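Local coordinates for odorant-binding protein (Phormia regina, PDB 5DIC) that binds fatty acids such as palmitate and, as an odorant-binding protein of the fly's oral disk, probably carries them through the aqueous secretion, at residues His15-Val25 and Cys47-Ile56; Gly62-Leu70 and Val82-Lys93. All blocks are in the same frame, centred on the assembly; numbering follows the deposited sequence.

Contact 1: His15-Val25 and Cys47-Ile56; sequences HFDECVKQEKV and CFGTCFFEKI. With PLM (palmitic acid), chain B.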
loop_
_atom_site.group_PDB
_atom_site.type_symbol
_atom_site.label_atom_id
_atom_site.label_comp_id
_atom_site.label_asym_id
_atom_site.label_seq_id
_atom_site.Cartn_x
_atom_site.Cartn_y
_atom_site.Cartn_z
ATOM N N HIS A 15 2.317 -1.976 11.942
ATOM C CA HIS A 15 2.454 -2.772 10.716
ATOM C C HIS A 15 3.788 -2.529 10.042
ATOM O O HIS A 15 4.362 -3.438 9.410
ATOM C CB HIS A 15 1.277 -2.520 9.776
ATOM C CG HIS A 15 -0.040 -2.865 10.368
ATOM N ND1 HIS A 15 -0.297 -4.068 10.982
ATOM C CD2 HIS A 15 -1.195 -2.156 10.417
ATOM C CE1 HIS A 15 -1.561 -4.093 11.377
ATOM N NE2 HIS A 15 -2.121 -2.939 11.055
ATOM N N PHE A 16 4.305 -1.312 10.136
ATOM C CA PHE A 16 5.649 -1.011 9.656
ATOM C C PHE A 16 6.655 -1.977 10.306
ATOM O O PHE A 16 7.462 -2.633 9.637
ATOM C CB PHE A 16 5.988 0.459 9.933
ATOM C CG PHE A 16 7.381 0.847 9.535
ATOM C CD1 PHE A 16 8.452 0.607 10.378
ATOM C CD2 PHE A 16 7.615 1.475 8.327
ATOM C CE1 PHE A 16 9.746 0.970 10.015
ATOM C CE2 PHE A 16 8.901 1.832 7.960
ATOM C CZ PHE A 16 9.966 1.559 8.800
ATOM N N ASP A 17 6.622 -2.054 11.629
ATOM C CA ASP A 17 7.536 -2.931 12.338
ATOM C C ASP A 17 7.330 -4.395 11.959
ATOM O O ASP A 17 8.305 -5.146 11.759
ATOM C CB ASP A 17 7.386 -2.746 13.855
ATOM C CG ASP A 17 7.905 -1.415 14.352
ATOM O OD1 ASP A 17 8.618 -0.718 13.634
ATOM O OD2 ASP A 17 7.602 -1.083 15.507
ATOM N N GLU A 18 6.075 -4.815 11.835
ATOM C CA GLU A 18 5.797 -6.191 11.447
ATOM C C GLU A 18 6.422 -6.506 10.095
ATOM O O GLU A 18 6.981 -7.583 9.896
ATOM C CB GLU A 18 4.287 -6.434 11.329
ATOM C CG GLU A 18 3.545 -6.515 12.645
ATOM C CD GLU A 18 2.038 -6.377 12.496
ATOM O OE1 GLU A 18 1.537 -5.983 11.418
ATOM O OE2 GLU A 18 1.344 -6.663 13.504
ATOM N N CYS A 19 6.276 -5.598 9.148
ATOM C CA CYS A 19 6.734 -5.861 7.789
ATOM C C CYS A 19 8.214 -5.719 7.588
ATOM O O CYS A 19 8.817 -6.433 6.777
ATOM C CB CYS A 19 5.933 -5.001 6.850
ATOM S SG CYS A 19 4.208 -5.558 6.732
ATOM N N VAL A 20 8.866 -4.832 8.340
ATOM C CA VAL A 20 10.322 -4.774 8.304
ATOM C C VAL A 20 10.896 -6.131 8.718
ATOM O O VAL A 20 11.841 -6.643 8.119
ATOM C CB VAL A 20 10.849 -3.636 9.220
ATOM C CG1 VAL A 20 12.317 -3.825 9.569
ATOM C CG2 VAL A 20 10.623 -2.270 8.564
ATOM N N LYS A 21 10.318 -6.721 9.766
ATOM C CA LYS A 21 10.755 -8.037 10.223
ATOM C C LYS A 21 10.404 -9.140 9.207
ATOM O O LYS A 21 11.265 -9.907 8.782
ATOM C CB LYS A 21 10.128 -8.352 11.574
ATOM C CG LYS A 21 10.576 -9.683 12.144
ATOM C CD LYS A 21 10.010 -9.944 13.540
ATOM C CE LYS A 21 10.481 -11.285 14.078
ATOM N NZ LYS A 21 9.985 -11.542 15.457
ATOM N N GLN A 22 9.144 -9.188 8.785
ATOM C CA GLN A 22 8.667 -10.292 7.956
ATOM C C GLN A 22 9.359 -10.334 6.606
ATOM O O GLN A 22 9.699 -11.411 6.091
ATOM C CB GLN A 22 7.160 -10.184 7.731
ATOM C CG GLN A 22 6.569 -11.336 6.955
ATOM C CD GLN A 22 5.077 -11.249 6.883
ATOM O OE1 GLN A 22 4.390 -11.458 7.862
ATOM N NE2 GLN A 22 4.563 -10.865 5.722
ATOM N N GLU A 23 9.605 -9.151 6.028
ATOM C CA GLU A 23 10.214 -9.058 4.699
ATOM C C GLU A 23 11.727 -8.812 4.747
ATOM O O GLU A 23 12.348 -8.559 3.725
ATOM C CB GLU A 23 9.498 -8.033 3.843
ATOM C CG GLU A 23 7.983 -8.222 3.812
ATOM C CD GLU A 23 7.472 -9.518 3.223
ATOM O OE1 GLU A 23 8.084 -10.045 2.273
ATOM O OE2 GLU A 23 6.383 -9.950 3.664
ATOM N N LYS A 24 12.316 -8.923 5.938
ATOM C CA LYS A 24 13.774 -8.916 6.077
ATOM C C LYS A 24 14.386 -7.659 5.477
ATOM O O LYS A 24 15.405 -7.695 4.805
ATOM C CB LYS A 24 14.392 -10.193 5.534
ATOM C CG LYS A 24 13.888 -11.406 6.277
ATOM C CD LYS A 24 14.426 -12.693 5.700
ATOM C CE LYS A 24 14.039 -13.846 6.602
ATOM N NZ LYS A 24 12.579 -14.087 6.629
ATOM N N VAL A 25 13.756 -6.531 5.762
ATOM C CA VAL A 25 14.168 -5.245 5.220
ATOM C C VAL A 25 15.438 -4.787 5.948
ATOM O O VAL A 25 15.507 -4.901 7.169
ATOM C CB VAL A 25 13.003 -4.249 5.391
ATOM C CG1 VAL A 25 13.345 -2.862 4.911
ATOM C CG2 VAL A 25 11.707 -4.765 4.743
ATOM N N CYS A 47 8.631 -5.704 -1.343
ATOM C CA CYS A 47 8.019 -6.681 -0.464
ATOM C C CYS A 47 7.468 -6.056 0.809
ATOM O O CYS A 47 6.389 -6.424 1.255
ATOM C CB CYS A 47 8.995 -7.767 -0.089
ATOM S SG CYS A 47 9.428 -8.905 -1.431
ATOM N N PHE A 48 8.205 -5.091 1.378
ATOM C CA PHE A 48 7.670 -4.345 2.510
ATOM C C PHE A 48 6.301 -3.746 2.190
ATOM O O PHE A 48 5.371 -3.863 2.982
ATOM C CB PHE A 48 8.629 -3.209 2.910
ATOM C CG PHE A 48 8.012 -2.298 3.938
ATOM C CD1 PHE A 48 7.276 -1.217 3.533
ATOM C CD2 PHE A 48 8.096 -2.567 5.288
ATOM C CE1 PHE A 48 6.597 -0.430 4.446
ATOM C CE2 PHE A 48 7.449 -1.791 6.210
ATOM C CZ PHE A 48 6.691 -0.725 5.797
ATOM N N GLY A 49 6.194 -3.082 1.052
ATOM C CA GLY A 49 4.942 -2.416 0.721
ATOM C C GLY A 49 3.829 -3.423 0.555
ATOM O O GLY A 49 2.725 -3.203 1.017
ATOM N N THR A 50 4.125 -4.531 -0.137
ATOM C CA THR A 50 3.146 -5.599 -0.280
ATOM C C THR A 50 2.673 -6.113 1.059
ATOM O O THR A 50 1.470 -6.247 1.310
ATOM C CB THR A 50 3.742 -6.700 -1.171
ATOM O OG1 THR A 50 4.053 -6.169 -2.464
ATOM C CG2 THR A 50 2.816 -7.829 -1.381
ATOM N N CYS A 51 3.635 -6.396 1.929
ATOM C CA CYS A 51 3.320 -6.800 3.288
ATOM C C CYS A 51 2.424 -5.790 3.995
ATOM O O CYS A 51 1.469 -6.160 4.669
ATOM C CB CYS A 51 4.612 -7.016 4.077
ATOM S SG CYS A 51 4.440 -7.420 5.804
ATOM N N PHE A 52 2.746 -4.501 3.850
ATOM C CA PHE A 52 1.991 -3.486 4.549
ATOM C C PHE A 52 0.534 -3.559 4.118
ATOM O O PHE A 52 -0.374 -3.511 4.953
ATOM C CB PHE A 52 2.624 -2.126 4.306
ATOM C CG PHE A 52 1.962 -1.026 5.068
ATOM C CD1 PHE A 52 2.353 -0.742 6.369
ATOM C CD2 PHE A 52 0.941 -0.294 4.512
ATOM C CE1 PHE A 52 1.729 0.248 7.091
ATOM C CE2 PHE A 52 0.297 0.703 5.237
ATOM C CZ PHE A 52 0.705 0.948 6.527
ATOM N N PHE A 53 0.305 -3.598 2.814
ATOM C CA PHE A 53 -1.059 -3.678 2.312
ATOM C C PHE A 53 -1.783 -4.943 2.672
ATOM O O PHE A 53 -3.007 -4.925 2.853
ATOM C CB PHE A 53 -1.069 -3.347 0.808
ATOM C CG PHE A 53 -0.713 -1.892 0.559
ATOM C CD1 PHE A 53 -1.494 -0.872 1.084
ATOM C CD2 PHE A 53 0.428 -1.559 -0.130
ATOM C CE1 PHE A 53 -1.128 0.449 0.925
ATOM C CE2 PHE A 53 0.808 -0.245 -0.316
ATOM C CZ PHE A 53 0.026 0.762 0.227
ATOM N N GLU A 54 -1.035 -6.023 2.830
ATOM C CA GLU A 54 -1.604 -7.249 3.389
ATOM C C GLU A 54 -2.015 -7.062 4.859
ATOM O O GLU A 54 -3.121 -7.430 5.263
ATOM C CB GLU A 54 -0.626 -8.415 3.248
ATOM C CG GLU A 54 -0.390 -8.864 1.824
ATOM C CD GLU A 54 0.784 -9.807 1.638
ATOM O OE1 GLU A 54 1.610 -9.956 2.573
ATOM O OE2 GLU A 54 0.897 -10.394 0.531
ATOM N N LYS A 55 -1.111 -6.485 5.667
ATOM C CA LYS A 55 -1.386 -6.385 7.090
ATOM C C LYS A 55 -2.549 -5.434 7.402
ATOM O O LYS A 55 -3.213 -5.610 8.419
ATOM C CB LYS A 55 -0.146 -5.913 7.840
ATOM C CG LYS A 55 1.047 -6.822 7.817
ATOM C CD LYS A 55 0.817 -8.186 8.415
ATOM C CE LYS A 55 2.099 -8.989 8.294
ATOM N NZ LYS A 55 1.949 -10.397 8.699
ATOM N N ILE A 56 -2.770 -4.425 6.558
ATOM C CA ILE A 56 -3.916 -3.545 6.784
ATOM C C ILE A 56 -5.192 -4.091 6.142
ATOM O O ILE A 56 -6.225 -3.431 6.232
ATOM C CB ILE A 56 -3.647 -2.089 6.368
ATOM C CG1 ILE A 56 -3.522 -1.921 4.856
ATOM C CG2 ILE A 56 -2.411 -1.558 7.064
ATOM C CD1 ILE A 56 -3.574 -0.478 4.401
HETATM C C1 PLM B . -4.322 0.898 9.100
HETATM O O1 PLM B . -5.340 0.876 8.358
HETATM O O2 PLM B . -3.952 -0.102 9.741
HETATM C C2 PLM B . -3.442 2.116 9.221
HETATM C C3 PLM B . -3.800 3.213 8.228
HETATM C C4 PLM B . -3.384 2.846 6.818
HETATM C C5 PLM B . -3.426 4.096 5.958
HETATM C C6 PLM B . -3.342 3.751 4.489
HETATM C C7 PLM B . -4.669 3.217 3.998
HETATM C C8 PLM B . -4.546 3.122 2.499
HETATM C C9 PLM B . -5.524 2.071 2.034
HETATM C CA PLM B . -5.779 2.065 0.535
HETATM C CB PLM B . -5.254 0.858 -0.214
HETATM C CC PLM B . -5.076 1.141 -1.703
HETATM C CD PLM B . -3.714 0.660 -2.199
HETATM C CE PLM B . -3.542 -0.870 -2.146
HETATM C CF PLM B . -2.209 -1.302 -2.785
HETATM C CG PLM B . -1.979 -2.804 -2.850
HETATM O O HOH W 1 1.688 -10.528 5.279
#
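Cys-47 CB lies 3.4 Å from Glu-23 OE1 in a disulfide-linked helix pair of the insect odorant-binding protein fold. Segments 15-22 and 47-55 run at 133° between their N-to-C directions. Phe-48 follows, its CG anti to the backbone N (chi1 172°). This sends the ring across to helix 6-22, where its edge meets the face of Phe-16 in an offset edge-to-face pair with centroids 5.3 Å apart. Its CE2 also packs on Cys-19 CB. Cys-51 SG closes the disulfide with Cys-19 SG at 2.1 Å, the first-to-third cysteine link of the family. Phe-52 CE1 touches His-15 CB. Glu-54 OE1 is paired with Arg-97 and also accepts from a water that accepts from Gln-22 NE2. Lys-55 is a knob among His-15, Glu-18, Cys-19 and Gln-22. Its chain bends at chi2 (-60°), and NZ donates to Gln-22 OE1 at 2.8 Å. Its carbonyl O lies over one face of the His-15 ring, which a nearly straight bond from ND1 to Glu-18 OE1 holds in place. Last, Ile-56 CG2 lies 3.6 Å from His-15 CD2 and 3.4 Å from O2 of the palmitate.

Contact 2: Gly62-Leu70 and Val82-Lys93; sequences GVVQEAVVL and VKAALDKCKNIK
Leu-86 O accepts from both Cys-89 N and Lys-90 N, which reach it from the same face of its carbonyl plane. Leu-86 and Lys-90 also carry much of the contact with 62-70. Lys-90 NZ donates to Glu-66 OE2 at 2.8 Å in a salt bridge, on the syn side and 33° out of the carboxylate plane. Lys-90 CG stands between the backbone N and the carbonyl carbon (chi1 73°), and the chain runs extended from there to the carboxylate. Glu-66 follows the N-cap Gln-65, so its negative charge sits at a helix start, which probably favours it. With an alanine here, the Lys-90 ammonium would probably lose its mate across the contact and be freer to turn.

Beside the ion pair the side chains that meet are apolar. Leu-86 CD2 meets Val-64 CG1 at 3.6 Å and also touches Glu-66 CG and Val-69 CG1. Leu-86 CD1 lies on Leu-70 CG. Leu-70 CD2 packs on Val-82 CG1 at 3.7 Å, the two side chains sliding past each other. The same methyl touches Lys-83 CG, the side chains crossing at about a right angle, while Lys-83 NZ pairs with Glu-79. The contacts of Val-69 and Leu-70 join the roughly antiparallel helices 66-77 and 79-89, a helical hairpin of the fold; Val-64 adds strand 63-64.

A water bridges the segments, accepting from Val-64 N and donating to Lys-90 O at 2.6 Å. The chemistry implies an aliphatic contact that nears bound palmitate at Val-69, with one ion pair and one water as polar links.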
loop_
_atom_site.group_PDB
_atom_site.type_symbol
_atom_site.label_atom_id
_atom_site.label_comp_id
_atom_site.label_asym_id
_atom_site.label_seq_id
_atom_site.Cartn_x
_atom_site.Cartn_y
_atom_site.Cartn_z
ATOM N N GLY A 62 -2.419 -11.295 -3.841
ATOM C CA GLY A 62 -2.432 -10.478 -5.035
ATOM C C GLY A 62 -3.795 -9.917 -5.408
ATOM O O GLY A 62 -3.900 -9.279 -6.461
ATOM N N VAL A 63 -4.809 -10.142 -4.576
ATOM C CA VAL A 63 -6.179 -9.718 -4.858
ATOM C C VAL A 63 -6.505 -8.536 -3.935
ATOM O O VAL A 63 -6.310 -8.616 -2.729
ATOM C CB VAL A 63 -7.162 -10.887 -4.601
ATOM C CG1 VAL A 63 -8.594 -10.446 -4.863
ATOM C CG2 VAL A 63 -6.788 -12.098 -5.444
ATOM N N VAL A 64 -7.010 -7.462 -4.520
ATOM C CA VAL A 64 -7.402 -6.295 -3.741
ATOM C C VAL A 64 -8.690 -6.563 -2.987
ATOM O O VAL A 64 -9.672 -7.064 -3.566
ATOM C CB VAL A 64 -7.497 -5.054 -4.626
ATOM C CG1 VAL A 64 -7.961 -3.871 -3.814
ATOM C CG2 VAL A 64 -6.169 -4.772 -5.321
ATOM N N GLN A 65 -8.679 -6.260 -1.686
ATOM C CA GLN A 65 -9.842 -6.488 -0.819
ATOM C C GLN A 65 -10.707 -5.238 -0.863
ATOM O O GLN A 65 -10.431 -4.246 -0.176
ATOM C CB GLN A 65 -9.423 -6.832 0.583
ATOM C CG GLN A 65 -8.521 -8.043 0.636
ATOM C CD GLN A 65 -9.125 -9.236 -0.028
ATOM O OE1 GLN A 65 -10.272 -9.608 0.291
ATOM N NE2 GLN A 65 -8.448 -9.776 -1.056
ATOM N N GLU A 66 -11.697 -5.251 -1.749
ATOM C CA GLU A 66 -12.345 -4.016 -2.160
ATOM C C GLU A 66 -13.119 -3.336 -1.034
ATOM O O GLU A 66 -13.085 -2.114 -0.925
ATOM C CB GLU A 66 -13.275 -4.290 -3.333
ATOM C CG GLU A 66 -12.516 -4.825 -4.531
ATOM C CD GLU A 66 -13.377 -5.109 -5.712
ATOM O OE1 GLU A 66 -14.443 -4.466 -5.856
ATOM O OE2 GLU A 66 -12.965 -5.991 -6.490
ATOM N N ALA A 67 -13.794 -4.100 -0.196
ATOM C CA ALA A 67 -14.557 -3.502 0.875
ATOM C C ALA A 67 -13.660 -2.757 1.858
ATOM O O ALA A 67 -14.049 -1.709 2.374
ATOM C CB ALA A 67 -15.403 -4.555 1.600
ATOM N N VAL A 68 -12.467 -3.287 2.112
ATOM C CA VAL A 68 -11.543 -2.647 3.026
ATOM C C VAL A 68 -10.962 -1.379 2.417
ATOM O O VAL A 68 -10.888 -0.348 3.078
ATOM C CB VAL A 68 -10.458 -3.615 3.512
ATOM C CG1 VAL A 68 -9.487 -2.898 4.417
ATOM C CG2 VAL A 68 -11.077 -4.800 4.230
ATOM N N VAL A 69 -10.605 -1.447 1.141
ATOM C CA VAL A 69 -10.140 -0.251 0.446
ATOM C C VAL A 69 -11.211 0.836 0.507
ATOM O O VAL A 69 -10.900 1.984 0.781
ATOM C CB VAL A 69 -9.734 -0.597 -1.000
ATOM C CG1 VAL A 69 -9.474 0.676 -1.787
ATOM C CG2 VAL A 69 -8.518 -1.506 -1.000
ATOM N N LEU A 70 -12.453 0.475 0.184
ATOM C CA LEU A 70 -13.526 1.452 0.273
ATOM C C LEU A 70 -13.709 2.008 1.678
ATOM O O LEU A 70 -13.876 3.216 1.863
ATOM C CB LEU A 70 -14.839 0.842 -0.232
ATOM C CG LEU A 70 -14.886 0.662 -1.749
ATOM C CD1 LEU A 70 -15.933 -0.376 -2.116
ATOM C CD2 LEU A 70 -15.180 1.969 -2.474
ATOM N N VAL A 82 -13.120 6.189 -5.506
ATOM C CA VAL A 82 -12.394 5.024 -5.053
ATOM C C VAL A 82 -12.840 3.793 -5.853
ATOM O O VAL A 82 -12.008 2.978 -6.260
ATOM C CB VAL A 82 -12.552 4.804 -3.542
ATOM C CG1 VAL A 82 -11.855 3.518 -3.120
ATOM C CG2 VAL A 82 -11.926 5.973 -2.799
ATOM N N LYS A 83 -14.141 3.673 -6.150
ATOM C CA LYS A 83 -14.626 2.551 -6.991
ATOM C C LYS A 83 -14.001 2.605 -8.376
ATOM O O LYS A 83 -13.636 1.578 -8.941
ATOM C CB LYS A 83 -16.156 2.582 -7.095
ATOM C CG LYS A 83 -16.831 2.125 -5.817
ATOM C CD LYS A 83 -18.343 2.127 -5.896
ATOM C CE LYS A 83 -18.935 1.504 -4.650
ATOM N NZ LYS A 83 -20.425 1.497 -4.639
ATOM N N ALA A 84 -13.824 3.811 -8.908
ATOM C CA ALA A 84 -13.221 3.950 -10.213
ATOM C C ALA A 84 -11.749 3.531 -10.164
ATOM O O ALA A 84 -11.250 2.855 -11.072
ATOM C CB ALA A 84 -13.354 5.378 -10.718
ATOM N N ALA A 85 -11.038 3.901 -9.102
ATOM C CA ALA A 85 -9.633 3.491 -8.949
ATOM C C ALA A 85 -9.516 1.978 -8.784
ATOM O O ALA A 85 -8.620 1.346 -9.354
ATOM C CB ALA A 85 -9.031 4.169 -7.743
ATOM N N LEU A 86 -10.443 1.381 -8.042
ATOM C CA LEU A 86 -10.494 -0.070 -7.947
ATOM C C LEU A 86 -10.681 -0.707 -9.308
ATOM O O LEU A 86 -9.991 -1.672 -9.646
ATOM C CB LEU A 86 -11.612 -0.522 -6.993
ATOM C CG LEU A 86 -11.270 -0.381 -5.508
ATOM C CD1 LEU A 86 -12.532 -0.358 -4.684
ATOM C CD2 LEU A 86 -10.359 -1.485 -5.063
ATOM N N ASP A 87 -11.602 -0.170 -10.111
ATOM C CA ASP A 87 -11.860 -0.765 -11.405
ATOM C C ASP A 87 -10.626 -0.743 -12.285
ATOM O O ASP A 87 -10.381 -1.663 -13.074
ATOM C CB ASP A 87 -12.984 -0.029 -12.128
ATOM C CG ASP A 87 -14.371 -0.421 -11.635
ATOM O OD1 ASP A 87 -14.527 -1.484 -11.000
ATOM O OD2 ASP A 87 -15.319 0.333 -11.927
ATOM N N LYS A 88 -9.856 0.327 -12.170
ATOM C CA LYS A 88 -8.656 0.495 -12.983
ATOM C C LYS A 88 -7.419 -0.236 -12.486
ATOM O O LYS A 88 -6.561 -0.600 -13.305
ATOM C CB LYS A 88 -8.364 1.973 -13.104
ATOM C CG LYS A 88 -9.465 2.652 -13.887
ATOM C CD LYS A 88 -8.973 3.589 -14.967
ATOM C CE LYS A 88 -8.650 4.961 -14.409
ATOM N NZ LYS A 88 -8.104 5.842 -15.478
ATOM N N CYS A 89 -7.330 -0.483 -11.187
ATOM C CA CYS A 89 -6.090 -0.972 -10.618
ATOM C C CYS A 89 -6.114 -2.377 -10.085
ATOM O O CYS A 89 -5.048 -2.974 -9.872
ATOM C CB CYS A 89 -5.661 -0.037 -9.497
ATOM S SG CYS A 89 -5.308 1.656 -10.044
ATOM N N LYS A 90 -7.281 -2.926 -9.831
ATOM C CA LYS A 90 -7.316 -4.099 -8.988
ATOM C C LYS A 90 -6.836 -5.356 -9.692
ATOM O O LYS A 90 -6.509 -6.330 -9.009
ATOM C CB LYS A 90 -8.704 -4.322 -8.430
ATOM C CG LYS A 90 -9.679 -4.831 -9.453
ATOM C CD LYS A 90 -11.069 -4.851 -8.883
ATOM C CE LYS A 90 -12.003 -5.498 -9.883
ATOM N NZ LYS A 90 -13.350 -5.610 -9.272
ATOM N N ASN A 91 -6.790 -5.338 -11.040
ATOM C CA ASN A 91 -6.382 -6.524 -11.803
ATOM C C ASN A 91 -4.944 -6.540 -12.258
ATOM O O ASN A 91 -4.533 -7.436 -12.980
ATOM C CB ASN A 91 -7.271 -6.699 -13.032
ATOM C CG ASN A 91 -8.722 -6.921 -12.664
ATOM O OD1 ASN A 91 -9.024 -7.757 -11.813
ATOM N ND2 ASN A 91 -9.631 -6.173 -13.296
ATOM N N ILE A 92 -4.163 -5.582 -11.815
ATOM C CA ILE A 92 -2.785 -5.507 -12.198
ATOM C C ILE A 92 -1.964 -6.650 -11.617
ATOM O O ILE A 92 -2.056 -6.963 -10.436
ATOM C CB ILE A 92 -2.209 -4.166 -11.759
ATOM C CG1 ILE A 92 -2.762 -3.122 -12.734
ATOM C CG2 ILE A 92 -0.689 -4.177 -11.789
ATOM C CD1 ILE A 92 -2.512 -1.708 -12.313
ATOM N N LYS A 93 -1.155 -7.261 -12.485
ATOM C CA LYS A 93 -0.226 -8.256 -12.042
ATOM C C LYS A 93 1.191 -7.939 -12.470
ATOM O O LYS A 93 1.425 -7.437 -13.559
ATOM C CB LYS A 93 -0.762 -9.669 -12.351
ATOM C CG LYS A 93 -1.995 -10.002 -11.470
ATOM C CD LYS A 93 -1.807 -9.556 -10.001
ATOM C CE LYS A 93 -3.038 -9.329 -9.110
ATOM N NZ LYS A 93 -4.027 -8.179 -9.342
HETATM O O HOH W 2 -7.905 -7.738 -7.283
#

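How the contacts relate
Both contacts are partly buried, and they lie on opposite sides of the chain's centre, their centres about 19 Å apart. They share no helix: contact 1 joins helices 6-22 and 43-55, while contact 2 joins strand 63-64 and helix 66-77 to helix 79-89 and the turn after it. Contact 1 is fixed covalently across its own interface and is rich in aromatic rings. Contact 2 holds by aliphatic side chains and an ion pair between partly exposed side chains. Both are also tied by a disulfide to helix 97-113, contact 1 through Cys-47 and Cys-98, contact 2 through Cys-89 and Cys-107. Each reaches bound palmitate, contact 1 at a carboxylate oxygen as well as along the chain. They meet where Ile-56 O packs on Val-68 CG1.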